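Local atomic coordinates of uncharacterized RNA methyltransferase pyrab10780 (Pyrococcus abyssi, PDB entry 2JJQ), a protein that catalyses the S-adenosyl-L-methionine-dependent methylation of uridine 54 of tRNA at carbon 5, giving 5-methyluridine. Residues R130-I135 with Y194-E199; A134-G139 with W149-I154; G291-D296 with G312-G317; S350-D355 with N375-G380. All coordinates share one frame; numbering follows the deposited sequence.

Contact 1 of 4, residues R130-I135 with Y194-E199; sequences RIDLAI and YMVLRE
Ile131 and Leu197 face each other as an antiparallel hydrogen-bonded pair, Ile131 N giving to Leu197 O at 3.0 Å and Leu197 N returning a bond to Ile131 O at 2.8 Å. Leu133 and Met195 repeat this exchange two residues along, so four backbone bonds tie 130-135 to 194-199. Their side chains share one side of the sheet: Ile131 and Leu197 run alongside each other, and Leu133 CD1 meets the methyl end of Met195, CE, at 3.7 Å. Ile135 CD1 lies against the Met195 backbone, 3.3 Å from Met195 N, and near Met195 CB. Helix 162-178 packs on this apolar side, with Leu171 against Ile135 and Met195. Strand 130-136 is an outer strand of a five-strand mixed sheet, with 192-199 as its neighbour, and Ile131 lies close to Cys157, a probable ligand of the iron-sulfur cluster. The other side, formed by Arg130, Asp132, Ala134, Tyr194, Val196 and Arg198, is more polar. Arg130, its CG anti to the backbone N (chi1 -179°) and its chain extended, turns its guanidinium to Asp132 in a salt bridge; NE reaches OD1 at 2.7 Å on the syn side, 32° out of the guanidinium plane. Val196 lies beside Asp132 and crosses Arg130 obliquely, Val196 CG1 3.6 Å from Arg130 NE. Arg130 CD lies over one face of the Arg198 guanidinium, whose NH1 is held by Ser269 O. Tyr194 sets CE1 against Ala134 CB at 3.8 Å, while its hydroxyl is bonded to Asp239 and Ser241 binds Asp132 OD2.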
loop_
_atom_site.group_PDB
_atom_site.type_symbol
_atom_site.label_atom_id
_atom_site.label_comp_id
_atom_site.label_asym_id
_atom_site.label_seq_id
_atom_site.Cartn_x
_atom_site.Cartn_y
_atom_site.Cartn_z
ATOM N N ARG A 130 5.099 -6.869 -0.884
ATOM C CA ARG A 130 4.321 -7.479 -1.973
ATOM C C ARG A 130 4.690 -6.814 -3.309
ATOM O O ARG A 130 4.744 -5.594 -3.382
ATOM C CB ARG A 130 2.809 -7.360 -1.710
ATOM C CG ARG A 130 1.957 -7.993 -2.776
ATOM C CD ARG A 130 0.494 -7.565 -2.785
ATOM N NE ARG A 130 -0.123 -8.149 -3.981
ATOM C CZ ARG A 130 -1.413 -8.365 -4.172
ATOM N NH1 ARG A 130 -2.299 -7.996 -3.254
ATOM N NH2 ARG A 130 -1.828 -8.938 -5.302
ATOM N N ILE A 131 4.926 -7.609 -4.355
ATOM C CA ILE A 131 5.006 -7.063 -5.697
ATOM C C ILE A 131 4.254 -7.998 -6.634
ATOM O O ILE A 131 4.169 -9.223 -6.344
ATOM C CB ILE A 131 6.436 -6.894 -6.182
ATOM C CG1 ILE A 131 7.195 -8.216 -6.179
ATOM C CG2 ILE A 131 7.146 -5.812 -5.309
ATOM C CD1 ILE A 131 8.633 -7.971 -6.632
ATOM N N ASP A 132 3.652 -7.422 -7.674
ATOM C CA ASP A 132 2.843 -8.178 -8.638
ATOM C C ASP A 132 3.570 -8.015 -9.967
ATOM O O ASP A 132 3.664 -6.890 -10.505
ATOM C CB ASP A 132 1.410 -7.612 -8.675
ATOM C CG ASP A 132 0.688 -7.726 -7.283
ATOM O OD1 ASP A 132 1.298 -7.463 -6.211
ATOM O OD2 ASP A 132 -0.509 -8.061 -7.231
ATOM N N LEU A 133 4.203 -9.086 -10.427
ATOM C CA LEU A 133 4.967 -9.051 -11.662
ATOM C C LEU A 133 4.175 -9.704 -12.778
ATOM O O LEU A 133 3.704 -10.845 -12.649
ATOM C CB LEU A 133 6.288 -9.808 -11.472
ATOM C CG LEU A 133 7.238 -9.246 -10.406
ATOM C CD1 LEU A 133 8.254 -10.300 -10.000
ATOM C CD2 LEU A 133 7.923 -8.017 -10.962
ATOM N N ALA A 134 3.970 -8.964 -13.870
ATOM C CA ALA A 134 3.366 -9.538 -15.038
ATOM C C ALA A 134 4.366 -10.440 -15.781
ATOM O O ALA A 134 5.560 -10.123 -15.866
ATOM C CB ALA A 134 2.796 -8.409 -15.989
ATOM N N ILE A 135 3.869 -11.552 -16.337
ATOM C CA ILE A 135 4.769 -12.540 -16.972
ATOM C C ILE A 135 4.350 -12.617 -18.441
ATOM O O ILE A 135 3.353 -13.203 -18.779
ATOM C CB ILE A 135 4.648 -13.924 -16.283
ATOM C CG1 ILE A 135 4.868 -13.783 -14.758
ATOM C CG2 ILE A 135 5.568 -14.986 -16.938
ATOM C CD1 ILE A 135 4.382 -15.012 -14.010
ATOM N N TYR A 194 0.547 -13.537 -13.905
ATOM C CA TYR A 194 1.303 -12.807 -12.884
ATOM C C TYR A 194 2.012 -13.765 -11.949
ATOM O O TYR A 194 1.481 -14.862 -11.659
ATOM C CB TYR A 194 0.365 -11.923 -11.993
ATOM C CG TYR A 194 -0.238 -10.735 -12.715
ATOM C CD1 TYR A 194 0.446 -9.535 -12.801
ATOM C CD2 TYR A 194 -1.492 -10.831 -13.295
ATOM C CE1 TYR A 194 -0.091 -8.463 -13.481
ATOM C CE2 TYR A 194 -2.067 -9.731 -13.991
ATOM C CZ TYR A 194 -1.341 -8.553 -14.068
ATOM O OH TYR A 194 -1.859 -7.466 -14.747
ATOM N N MET A 195 3.161 -13.326 -11.433
ATOM C CA MET A 195 3.786 -13.959 -10.289
ATOM C C MET A 195 3.698 -12.892 -9.198
ATOM O O MET A 195 4.291 -11.834 -9.347
ATOM C CB MET A 195 5.266 -14.242 -10.544
ATOM C CG MET A 195 6.013 -14.657 -9.234
ATOM S SD MET A 195 7.646 -15.402 -9.452
ATOM C CE MET A 195 8.620 -13.984 -9.998
ATOM N N VAL A 196 2.926 -13.156 -8.150
ATOM C CA VAL A 196 2.842 -12.184 -7.039
ATOM C C VAL A 196 3.735 -12.692 -5.929
ATOM O O VAL A 196 3.628 -13.870 -5.531
ATOM C CB VAL A 196 1.395 -12.060 -6.506
ATOM C CG1 VAL A 196 1.379 -11.116 -5.225
ATOM C CG2 VAL A 196 0.409 -11.585 -7.587
ATOM N N LEU A 197 4.654 -11.867 -5.449
ATOM C CA LEU A 197 5.603 -12.320 -4.453
ATOM C C LEU A 197 5.277 -11.592 -3.156
ATOM O O LEU A 197 5.042 -10.387 -3.167
ATOM C CB LEU A 197 7.021 -11.949 -4.900
ATOM C CG LEU A 197 7.706 -12.867 -5.899
ATOM C CD1 LEU A 197 8.994 -12.170 -6.434
ATOM C CD2 LEU A 197 8.093 -14.158 -5.124
ATOM N N ARG A 198 5.230 -12.317 -2.044
ATOM C CA ARG A 198 5.054 -11.677 -0.750
ATOM C C ARG A 198 6.106 -12.169 0.201
ATOM O O ARG A 198 6.585 -13.325 0.074
ATOM C CB ARG A 198 3.645 -11.962 -0.208
ATOM C CG ARG A 198 2.576 -11.495 -1.194
ATOM C CD ARG A 198 1.164 -11.606 -0.671
ATOM N NE ARG A 198 0.937 -10.518 0.285
ATOM C CZ ARG A 198 -0.258 -10.095 0.681
ATOM N NH1 ARG A 198 -1.364 -10.674 0.217
ATOM N NH2 ARG A 198 -0.323 -9.109 1.566
ATOM N N GLU A 199 6.505 -11.331 1.163
ATOM C CA GLU A 199 7.401 -11.848 2.171
ATOM C C GLU A 199 7.252 -11.166 3.510
ATOM O O GLU A 199 6.829 -10.003 3.577
ATOM C CB GLU A 199 8.877 -11.834 1.723
ATOM C CG GLU A 199 9.575 -10.576 1.821
ATOM C CD GLU A 199 11.049 -10.686 1.347
ATOM O OE1 GLU A 199 11.604 -11.815 1.221
ATOM O OE2 GLU A 199 11.637 -9.621 1.085
#

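Contact 2 of 4, residues A134-G139 with W149-I154; sequences AITKDG and WKIVDI
Ile151 packs its side chain against the type I beta turn Thr136-Gly139, which follows the outer strand 130-136, while its own strand, 151-153, pairs with 142-143 in a small antiparallel sheet. No hydrogen bond links 134-139 to 149-154; the contact depends on how Ile151, Gly139 and Asp153 fit together. Ile151 has the most surface buried, and its two branches do different work. CG2, placed between the backbone N and the carbonyl carbon, lies 3.3 Å from Asp138 O and also approaches Asp138 CB. CG1 stands anti to the backbone N (chi1 -167°) and carries CD1 inward, where it touches Ala134 CB at 3.9 Å and Thr136 CG2 at the same distance. Thr136 and Ile151 meet tip to tip, with Thr136 OG1 3.7 Å from Ile151 CG2. That hydroxyl is turned inward over its own turn and donates to Gly139 O at 2.7 Å. The same carbonyl accepts the Thr136 backbone N, so two donors from one residue grip a single oxygen and fix the turn against which Ile151 rests. Gly139 closes the turn with its N bonded to Thr136 O at 3.1 Å. Its backbone takes a conformation (phi 144°) suited to glycine, and a bare CA allows the carboxylate of Asp153 to come close. Asp153 is swung over Gly139 by CG anti to the backbone N, and its OD1 accepts from the backbone N of Ile140, the residue after Gly139. This polar anchor brings Asp153 OD1 to 3.3 Å from Gly139 CA.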
loop_
_atom_site.group_PDB
_atom_site.type_symbol
_atom_site.label_atom_id
_atom_site.label_comp_id
_atom_site.label_asym_id
_atom_site.label_seq_id
_atom_site.Cartn_x
_atom_site.Cartn_y
_atom_site.Cartn_z
ATOM N N ALA A 134 3.970 -8.964 -13.870
ATOM C CA ALA A 134 3.366 -9.538 -15.038
ATOM C C ALA A 134 4.366 -10.440 -15.781
ATOM O O ALA A 134 5.560 -10.123 -15.866
ATOM C CB ALA A 134 2.796 -8.409 -15.989
ATOM N N ILE A 135 3.869 -11.552 -16.337
ATOM C CA ILE A 135 4.769 -12.540 -16.972
ATOM C C ILE A 135 4.350 -12.617 -18.441
ATOM O O ILE A 135 3.353 -13.203 -18.779
ATOM C CB ILE A 135 4.648 -13.924 -16.283
ATOM C CG1 ILE A 135 4.868 -13.783 -14.758
ATOM C CG2 ILE A 135 5.568 -14.986 -16.938
ATOM C CD1 ILE A 135 4.382 -15.012 -14.010
ATOM N N THR A 136 5.110 -11.985 -19.326
ATOM C CA THR A 136 4.598 -11.831 -20.679
ATOM C C THR A 136 5.600 -12.319 -21.715
ATOM O O THR A 136 6.764 -12.585 -21.411
ATOM C CB THR A 136 4.238 -10.353 -20.976
ATOM O OG1 THR A 136 5.445 -9.611 -21.167
ATOM C CG2 THR A 136 3.515 -9.707 -19.796
ATOM N N LYS A 137 5.118 -12.448 -22.953
ATOM C CA LYS A 137 5.979 -12.865 -24.053
ATOM C C LYS A 137 7.260 -12.022 -24.099
ATOM O O LYS A 137 8.380 -12.550 -24.143
ATOM C CB LYS A 137 5.188 -12.828 -25.371
ATOM C CG LYS A 137 6.014 -13.123 -26.615
ATOM C CD LYS A 137 5.120 -13.274 -27.858
ATOM C CE LYS A 137 5.959 -13.206 -29.138
ATOM N NZ LYS A 137 6.718 -11.908 -29.182
ATOM N N ASP A 138 7.112 -10.710 -24.001
ATOM C CA ASP A 138 8.277 -9.825 -24.080
ATOM C C ASP A 138 8.938 -9.419 -22.770
ATOM O O ASP A 138 9.655 -8.430 -22.717
ATOM C CB ASP A 138 7.929 -8.588 -24.902
ATOM C CG ASP A 138 7.872 -8.903 -26.394
ATOM O OD1 ASP A 138 8.696 -9.745 -26.848
ATOM O OD2 ASP A 138 7.008 -8.337 -27.095
ATOM N N GLY A 139 8.689 -10.151 -21.696
ATOM C CA GLY A 139 9.428 -9.875 -20.469
ATOM C C GLY A 139 8.587 -10.065 -19.224
ATOM O O GLY A 139 7.365 -10.247 -19.325
ATOM N N TRP A 149 0.821 -0.621 -23.384
ATOM C CA TRP A 149 0.909 -1.828 -24.221
ATOM C C TRP A 149 2.286 -2.463 -24.205
ATOM O O TRP A 149 2.522 -3.449 -24.892
ATOM C CB TRP A 149 0.501 -1.530 -25.685
ATOM C CG TRP A 149 1.395 -0.547 -26.377
ATOM C CD1 TRP A 149 2.505 -0.822 -27.136
ATOM C CD2 TRP A 149 1.269 0.875 -26.357
ATOM N NE1 TRP A 149 3.076 0.347 -27.580
ATOM C CE2 TRP A 149 2.329 1.401 -27.123
ATOM C CE3 TRP A 149 0.353 1.756 -25.774
ATOM C CZ2 TRP A 149 2.496 2.770 -27.317
ATOM C CZ3 TRP A 149 0.525 3.123 -25.961
ATOM C CH2 TRP A 149 1.588 3.615 -26.727
ATOM N N LYS A 150 3.187 -1.900 -23.406
ATOM C CA LYS A 150 4.590 -2.247 -23.467
ATOM C C LYS A 150 5.007 -2.712 -22.066
ATOM O O LYS A 150 4.645 -2.091 -21.079
ATOM C CB LYS A 150 5.351 -0.990 -23.888
ATOM C CG LYS A 150 6.869 -1.090 -24.019
ATOM C CD LYS A 150 7.393 0.119 -24.827
ATOM C CE LYS A 150 8.926 0.094 -24.954
ATOM N NZ LYS A 150 9.471 1.048 -25.988
ATOM N N ILE A 151 5.760 -3.800 -21.988
ATOM C CA ILE A 151 6.250 -4.275 -20.698
ATOM C C ILE A 151 7.641 -3.729 -20.437
ATOM O O ILE A 151 8.456 -3.600 -21.374
ATOM C CB ILE A 151 6.274 -5.826 -20.621
ATOM C CG1 ILE A 151 6.489 -6.292 -19.187
ATOM C CG2 ILE A 151 7.326 -6.433 -21.545
ATOM C CD1 ILE A 151 5.165 -6.495 -18.446
ATOM N N VAL A 152 7.896 -3.381 -19.183
ATOM C CA VAL A 152 9.231 -3.072 -18.719
ATOM C C VAL A 152 9.774 -4.389 -18.128
ATOM O O VAL A 152 9.215 -4.905 -17.166
ATOM C CB VAL A 152 9.209 -1.991 -17.624
ATOM C CG1 VAL A 152 10.613 -1.765 -17.076
ATOM C CG2 VAL A 152 8.621 -0.662 -18.156
ATOM N N ASP A 153 10.794 -4.962 -18.742
ATOM C CA ASP A 153 11.350 -6.221 -18.289
ATOM C C ASP A 153 12.417 -5.982 -17.205
ATOM O O ASP A 153 13.295 -5.124 -17.355
ATOM C CB ASP A 153 11.872 -6.996 -19.490
ATOM C CG ASP A 153 12.460 -8.345 -19.120
ATOM O OD1 ASP A 153 11.863 -9.107 -18.337
ATOM O OD2 ASP A 153 13.538 -8.675 -19.644
ATOM N N ILE A 154 12.311 -6.675 -16.074
ATOM C CA ILE A 154 13.233 -6.444 -14.951
ATOM C C ILE A 154 13.808 -7.748 -14.434
ATOM O O ILE A 154 13.172 -8.793 -14.598
ATOM C CB ILE A 154 12.585 -5.692 -13.777
ATOM C CG1 ILE A 154 11.552 -6.555 -13.072
ATOM C CG2 ILE A 154 11.969 -4.371 -14.254
ATOM C CD1 ILE A 154 10.840 -5.842 -11.943
#

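Contact 3 of 4, residues G291-D296 with G312-G317; sequences GEKILD and GFNVKG
Gly312, which ends helix 303-310 in a Schellman motif, has its carbonyl O 2.6 Å from OE2 of Glu292. Phe313 comes next: its ring edge faces the carbonyls of Gly291 and Glu292, CE1 lying 3.3 Å from Gly291 O, while CD1 packs on Ile294 CG1 at 3.6 Å. Leu308 of the helix touches both Phe313 and Ile294. Asn314 starts the parallel pairing, its N giving to Glu292 O at 2.8 Å and its O receiving Ile294 N. Its side chain runs alongside that of Lys293, ND2 near Lys293 CG. Val315 pairs with Ile294 and contacts Leu308. Lys316 continues the exchange, N bonding to Ile294 O at 3.0 Å and O accepting Asp296 N, while Leu295 CD1 comes within 3.4 Å of that same Lys316 O. Gly317 sets its CA 3.1 Å from Asp296 O. The two strands and the helix form a beta-alpha-beta unit of the Rossmann-like methyltransferase fold. Regular pairing here sets Asp296 near the strand end, its side chain about 5 Å from the bound S-adenosyl-L-homocysteine and its OD2 accepting from Gly305 N, consistent with shaping the cofactor site.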
loop_
_atom_site.group_PDB
_atom_site.type_symbol
_atom_site.label_atom_id
_atom_site.label_comp_id
_atom_site.label_asym_id
_atom_site.label_seq_id
_atom_site.Cartn_x
_atom_site.Cartn_y
_atom_site.Cartn_z
ATOM N N GLY A 291 -7.961 4.890 27.295
ATOM C CA GLY A 291 -8.985 4.097 27.933
ATOM C C GLY A 291 -8.744 2.611 27.759
ATOM O O GLY A 291 -7.620 2.184 27.575
ATOM N N GLU A 292 -9.804 1.816 27.806
ATOM C CA GLU A 292 -9.639 0.370 27.722
ATOM C C GLU A 292 -10.412 -0.231 26.550
ATOM O O GLU A 292 -9.949 -1.206 25.893
ATOM C CB GLU A 292 -10.175 -0.270 28.992
ATOM C CG GLU A 292 -9.888 -1.728 29.033
ATOM C CD GLU A 292 -8.389 -2.097 28.909
ATOM O OE1 GLU A 292 -7.482 -1.262 29.183
ATOM O OE2 GLU A 292 -8.119 -3.261 28.571
ATOM N N LYS A 293 -11.604 0.325 26.324
ATOM C CA LYS A 293 -12.546 -0.166 25.258
ATOM C C LYS A 293 -12.287 0.498 23.909
ATOM O O LYS A 293 -12.497 1.691 23.764
ATOM C CB LYS A 293 -14.005 0.049 25.659
ATOM C CG LYS A 293 -14.412 -0.802 26.854
ATOM C CD LYS A 293 -15.825 -0.495 27.291
ATOM C CE LYS A 293 -16.262 -1.574 28.267
ATOM N NZ LYS A 293 -17.634 -1.368 28.839
ATOM N N ILE A 294 -11.823 -0.275 22.929
ATOM C CA ILE A 294 -11.401 0.307 21.655
ATOM C C ILE A 294 -12.248 -0.261 20.558
ATOM O O ILE A 294 -12.477 -1.480 20.550
ATOM C CB ILE A 294 -9.938 -0.089 21.324
ATOM C CG1 ILE A 294 -8.974 0.187 22.503
ATOM C CG2 ILE A 294 -9.399 0.625 20.058
ATOM C CD1 ILE A 294 -8.908 1.670 22.936
ATOM N N LEU A 295 -12.712 0.594 19.649
ATOM C CA LEU A 295 -13.293 0.095 18.374
ATOM C C LEU A 295 -12.285 0.276 17.238
ATOM O O LEU A 295 -11.804 1.390 17.031
ATOM C CB LEU A 295 -14.565 0.852 18.000
ATOM C CG LEU A 295 -15.160 0.640 16.605
ATOM C CD1 LEU A 295 -15.593 -0.799 16.452
ATOM C CD2 LEU A 295 -16.383 1.553 16.534
ATOM N N ASP A 296 -11.975 -0.814 16.527
ATOM C CA ASP A 296 -11.093 -0.805 15.362
ATOM C C ASP A 296 -12.051 -0.837 14.139
ATOM O O ASP A 296 -12.386 -1.928 13.605
ATOM C CB ASP A 296 -10.132 -2.013 15.392
ATOM C CG ASP A 296 -9.095 -2.009 14.231
ATOM O OD1 ASP A 296 -8.955 -0.931 13.572
ATOM O OD2 ASP A 296 -8.410 -3.070 14.027
ATOM N N GLY A 312 -3.076 -5.248 25.593
ATOM C CA GLY A 312 -3.987 -5.408 26.735
ATOM C C GLY A 312 -5.319 -4.653 26.649
ATOM O O GLY A 312 -6.137 -4.646 27.622
ATOM N N PHE A 313 -5.584 -4.002 25.505
ATOM C CA PHE A 313 -6.854 -3.322 25.348
ATOM C C PHE A 313 -7.979 -4.295 25.095
ATOM O O PHE A 313 -7.742 -5.427 24.647
ATOM C CB PHE A 313 -6.807 -2.306 24.175
ATOM C CG PHE A 313 -5.882 -1.138 24.437
ATOM C CD1 PHE A 313 -6.363 0.041 25.041
ATOM C CD2 PHE A 313 -4.532 -1.227 24.133
ATOM C CE1 PHE A 313 -5.479 1.115 25.299
ATOM C CE2 PHE A 313 -3.655 -0.167 24.386
ATOM C CZ PHE A 313 -4.137 1.013 24.965
ATOM N N ASN A 314 -9.194 -3.818 25.340
ATOM C CA ASN A 314 -10.413 -4.537 25.032
ATOM C C ASN A 314 -10.908 -4.108 23.620
ATOM O O ASN A 314 -11.334 -2.991 23.440
ATOM C CB ASN A 314 -11.419 -4.158 26.118
ATOM C CG ASN A 314 -12.813 -4.700 25.856
ATOM O OD1 ASN A 314 -13.137 -5.082 24.746
ATOM N ND2 ASN A 314 -13.662 -4.689 26.871
ATOM N N VAL A 315 -10.825 -4.987 22.626
ATOM C CA VAL A 315 -10.946 -4.525 21.242
ATOM C C VAL A 315 -12.102 -5.209 20.529
ATOM O O VAL A 315 -12.247 -6.440 20.603
ATOM C CB VAL A 315 -9.648 -4.867 20.419
ATOM C CG1 VAL A 315 -9.803 -4.475 18.971
ATOM C CG2 VAL A 315 -8.430 -4.192 21.061
ATOM N N LYS A 316 -12.901 -4.405 19.835
ATOM C CA LYS A 316 -13.888 -4.940 18.902
ATOM C C LYS A 316 -13.553 -4.283 17.568
ATOM O O LYS A 316 -13.285 -3.096 17.530
ATOM C CB LYS A 316 -15.264 -4.513 19.344
ATOM C CG LYS A 316 -15.730 -5.232 20.656
ATOM C CD LYS A 316 -17.173 -4.853 20.947
ATOM C CE LYS A 316 -17.753 -5.680 22.123
ATOM N NZ LYS A 316 -18.907 -4.887 22.661
ATOM N N GLY A 317 -13.588 -5.029 16.480
ATOM C CA GLY A 317 -13.328 -4.430 15.182
ATOM C C GLY A 317 -14.415 -4.825 14.202
ATOM O O GLY A 317 -15.079 -5.864 14.364
#

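Contact 4 of 4, residues S350-D355 with N375-G380; sequences SVKGFD and NREKPG
Gly353 and Glu377, and likewise Phe354 and Gly380, are joined through water, so two water molecules bridge the backbone of 350-355 to the end of helix 368-377 and the loop after it. One takes the N-H of Gly353 and donates to Glu377 OE1, at 3.0 Å; the other donates to Phe354 O at 2.8 Å and accepts from Gly380 N. The direct polar link is a salt bridge, Lys352 NZ to Glu377 OE2 at 3.0 Å, with the ammonium above the carboxylate plane, 54° out of it. The Lys352 chain runs extended and bends only at its last torsion (chi4 -70°), which turns NZ to OE2; Lys352 CG lies 3.5 Å from Glu377 OE1. Glu377 in turn folds at chi2, bringing its carboxylate to Lys352. Arg376 adds a second, long and purely electrostatic partner for OE2. Beneath the charges, Val351 CG2 rests on Glu377 CG at 3.9 Å, and Val351 also packs on Leu370 and Leu374 of the helix. Pro379 CB approaches Phe354 O at 3.9 Å, just after the helix ends and Lys378 takes positive phi. Ser350 OG accepts the N-H of Lys352 in an ST turn, which leads into the type II turn Val351-Phe354. The loop enters strand 356-359, and helix 368-377 leads on to the neighbouring parallel strand 381-386, a beta-alpha-beta crossover of the Rossmann-like catalytic domain.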
loop_
_atom_site.group_PDB
_atom_site.type_symbol
_atom_site.label_atom_id
_atom_site.label_comp_id
_atom_site.label_asym_id
_atom_site.label_seq_id
_atom_site.Cartn_x
_atom_site.Cartn_y
_atom_site.Cartn_z
ATOM N N SER A 350 -22.495 0.688 15.294
ATOM C CA SER A 350 -22.643 1.494 16.507
ATOM C C SER A 350 -21.287 1.862 17.097
ATOM O O SER A 350 -20.376 1.026 17.177
ATOM C CB SER A 350 -23.471 0.738 17.558
ATOM O OG SER A 350 -23.335 1.364 18.804
ATOM N N VAL A 351 -21.173 3.098 17.544
ATOM C CA VAL A 351 -19.972 3.577 18.206
ATOM C C VAL A 351 -20.242 3.830 19.669
ATOM O O VAL A 351 -19.451 4.431 20.363
ATOM C CB VAL A 351 -19.448 4.852 17.490
ATOM C CG1 VAL A 351 -18.878 4.457 16.148
ATOM C CG2 VAL A 351 -20.558 5.845 17.229
ATOM N N LYS A 352 -21.372 3.339 20.171
ATOM C CA LYS A 352 -21.688 3.531 21.580
ATOM C C LYS A 352 -20.755 2.742 22.473
ATOM O O LYS A 352 -20.455 1.577 22.179
ATOM C CB LYS A 352 -23.105 3.010 21.854
ATOM C CG LYS A 352 -24.234 3.737 21.105
ATOM C CD LYS A 352 -25.590 3.325 21.727
ATOM C CE LYS A 352 -26.801 3.804 20.915
ATOM N NZ LYS A 352 -26.943 5.286 21.005
ATOM N N GLY A 353 -20.341 3.333 23.582
ATOM C CA GLY A 353 -19.716 2.581 24.665
ATOM C C GLY A 353 -18.217 2.355 24.543
ATOM O O GLY A 353 -17.671 1.538 25.287
ATOM N N PHE A 354 -17.553 3.035 23.603
ATOM C CA PHE A 354 -16.091 2.873 23.460
ATOM C C PHE A 354 -15.380 4.055 24.090
ATOM O O PHE A 354 -15.926 5.153 24.097
ATOM C CB PHE A 354 -15.736 2.778 21.978
ATOM C CG PHE A 354 -16.275 1.569 21.354
ATOM C CD1 PHE A 354 -15.651 0.328 21.589
ATOM C CD2 PHE A 354 -17.409 1.616 20.554
ATOM C CE1 PHE A 354 -16.115 -0.844 21.037
ATOM C CE2 PHE A 354 -17.897 0.416 20.017
ATOM C CZ PHE A 354 -17.270 -0.797 20.233
ATOM N N ASP A 355 -14.157 3.838 24.590
ATOM C CA ASP A 355 -13.297 4.950 25.018
ATOM C C ASP A 355 -12.529 5.603 23.852
ATOM O O ASP A 355 -12.297 6.812 23.852
ATOM C CB ASP A 355 -12.257 4.418 26.003
ATOM C CG ASP A 355 -12.904 3.828 27.238
ATOM O OD1 ASP A 355 -13.815 4.496 27.771
ATOM O OD2 ASP A 355 -12.515 2.728 27.672
ATOM N N ASN A 375 -20.484 12.047 16.350
ATOM C CA ASN A 375 -20.882 13.362 16.916
ATOM C C ASN A 375 -21.884 13.262 18.084
ATOM O O ASN A 375 -21.882 14.092 19.006
ATOM C CB ASN A 375 -21.387 14.288 15.793
ATOM C CG ASN A 375 -20.249 14.875 14.965
ATOM O OD1 ASN A 375 -19.110 14.902 15.413
ATOM N ND2 ASN A 375 -20.565 15.403 13.785
ATOM N N ARG A 376 -22.738 12.256 18.027
ATOM C CA ARG A 376 -23.793 12.063 19.024
ATOM C C ARG A 376 -23.218 11.336 20.222
ATOM O O ARG A 376 -23.436 11.736 21.360
ATOM C CB ARG A 376 -24.939 11.274 18.406
ATOM C CG ARG A 376 -26.092 10.961 19.315
ATOM C CD ARG A 376 -27.323 10.591 18.454
ATOM N NE ARG A 376 -27.394 9.162 18.128
ATOM C CZ ARG A 376 -27.260 8.646 16.901
ATOM N NH1 ARG A 376 -27.053 9.441 15.848
ATOM N NH2 ARG A 376 -27.343 7.332 16.724
ATOM N N GLU A 377 -22.452 10.277 19.966
ATOM C CA GLU A 377 -21.906 9.457 21.044
ATOM C C GLU A 377 -20.690 10.079 21.689
ATOM O O GLU A 377 -20.448 9.893 22.891
ATOM C CB GLU A 377 -21.542 8.043 20.541
ATOM C CG GLU A 377 -22.717 7.195 20.134
ATOM C CD GLU A 377 -23.839 7.196 21.166
ATOM O OE1 GLU A 377 -23.559 6.891 22.364
ATOM O OE2 GLU A 377 -24.991 7.487 20.755
ATOM N N LYS A 378 -19.884 10.774 20.886
ATOM C CA LYS A 378 -18.710 11.456 21.381
ATOM C C LYS A 378 -17.763 10.572 22.205
ATOM O O LYS A 378 -17.469 10.862 23.367
ATOM C CB LYS A 378 -19.110 12.715 22.180
ATOM C CG LYS A 378 -19.828 13.807 21.391
ATOM C CD LYS A 378 -18.921 14.425 20.306
ATOM C CE LYS A 378 -17.566 14.866 20.804
ATOM N NZ LYS A 378 -17.583 16.132 21.635
ATOM N N PRO A 379 -17.227 9.515 21.584
ATOM C CA PRO A 379 -16.139 8.819 22.265
ATOM C C PRO A 379 -15.049 9.814 22.592
ATOM O O PRO A 379 -14.874 10.773 21.841
ATOM C CB PRO A 379 -15.647 7.806 21.214
ATOM C CG PRO A 379 -16.117 8.342 19.858
ATOM C CD PRO A 379 -17.410 9.085 20.170
ATOM N N GLY A 380 -14.358 9.610 23.715
ATOM C CA GLY A 380 -13.371 10.533 24.216
ATOM C C GLY A 380 -12.255 10.821 23.203
ATOM O O GLY A 380 -11.778 11.953 23.105
HETATM O O HOH W 1 -21.275 6.028 24.170
HETATM O O HOH W 2 -15.638 7.623 25.385
#

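How the contacts relate
Contacts 1 and 2 come first along the chain and share Ala134 and Ile135 on strand 130-136; their centres are about 13 Å apart, with Leu133 touching Ile154. Contacts 3 and 4 follow on the other side of the chain's centre, about 12 Å apart in the catalytic domain; there Lys293 O and Asp355 N probably hydrogen-bond, as do Glu292 N and Asp355 OD2, joining strand 293-297 to Asp355, where strand 356-359 begins. The centres of contacts 1 and 3 are about 35 Å apart, those of 2 and 4 about 51 Å. Contacts 1 and 2 are probably part of the central region, which with the TRAM-like and catalytic domains probably forms the tRNA site at their interface.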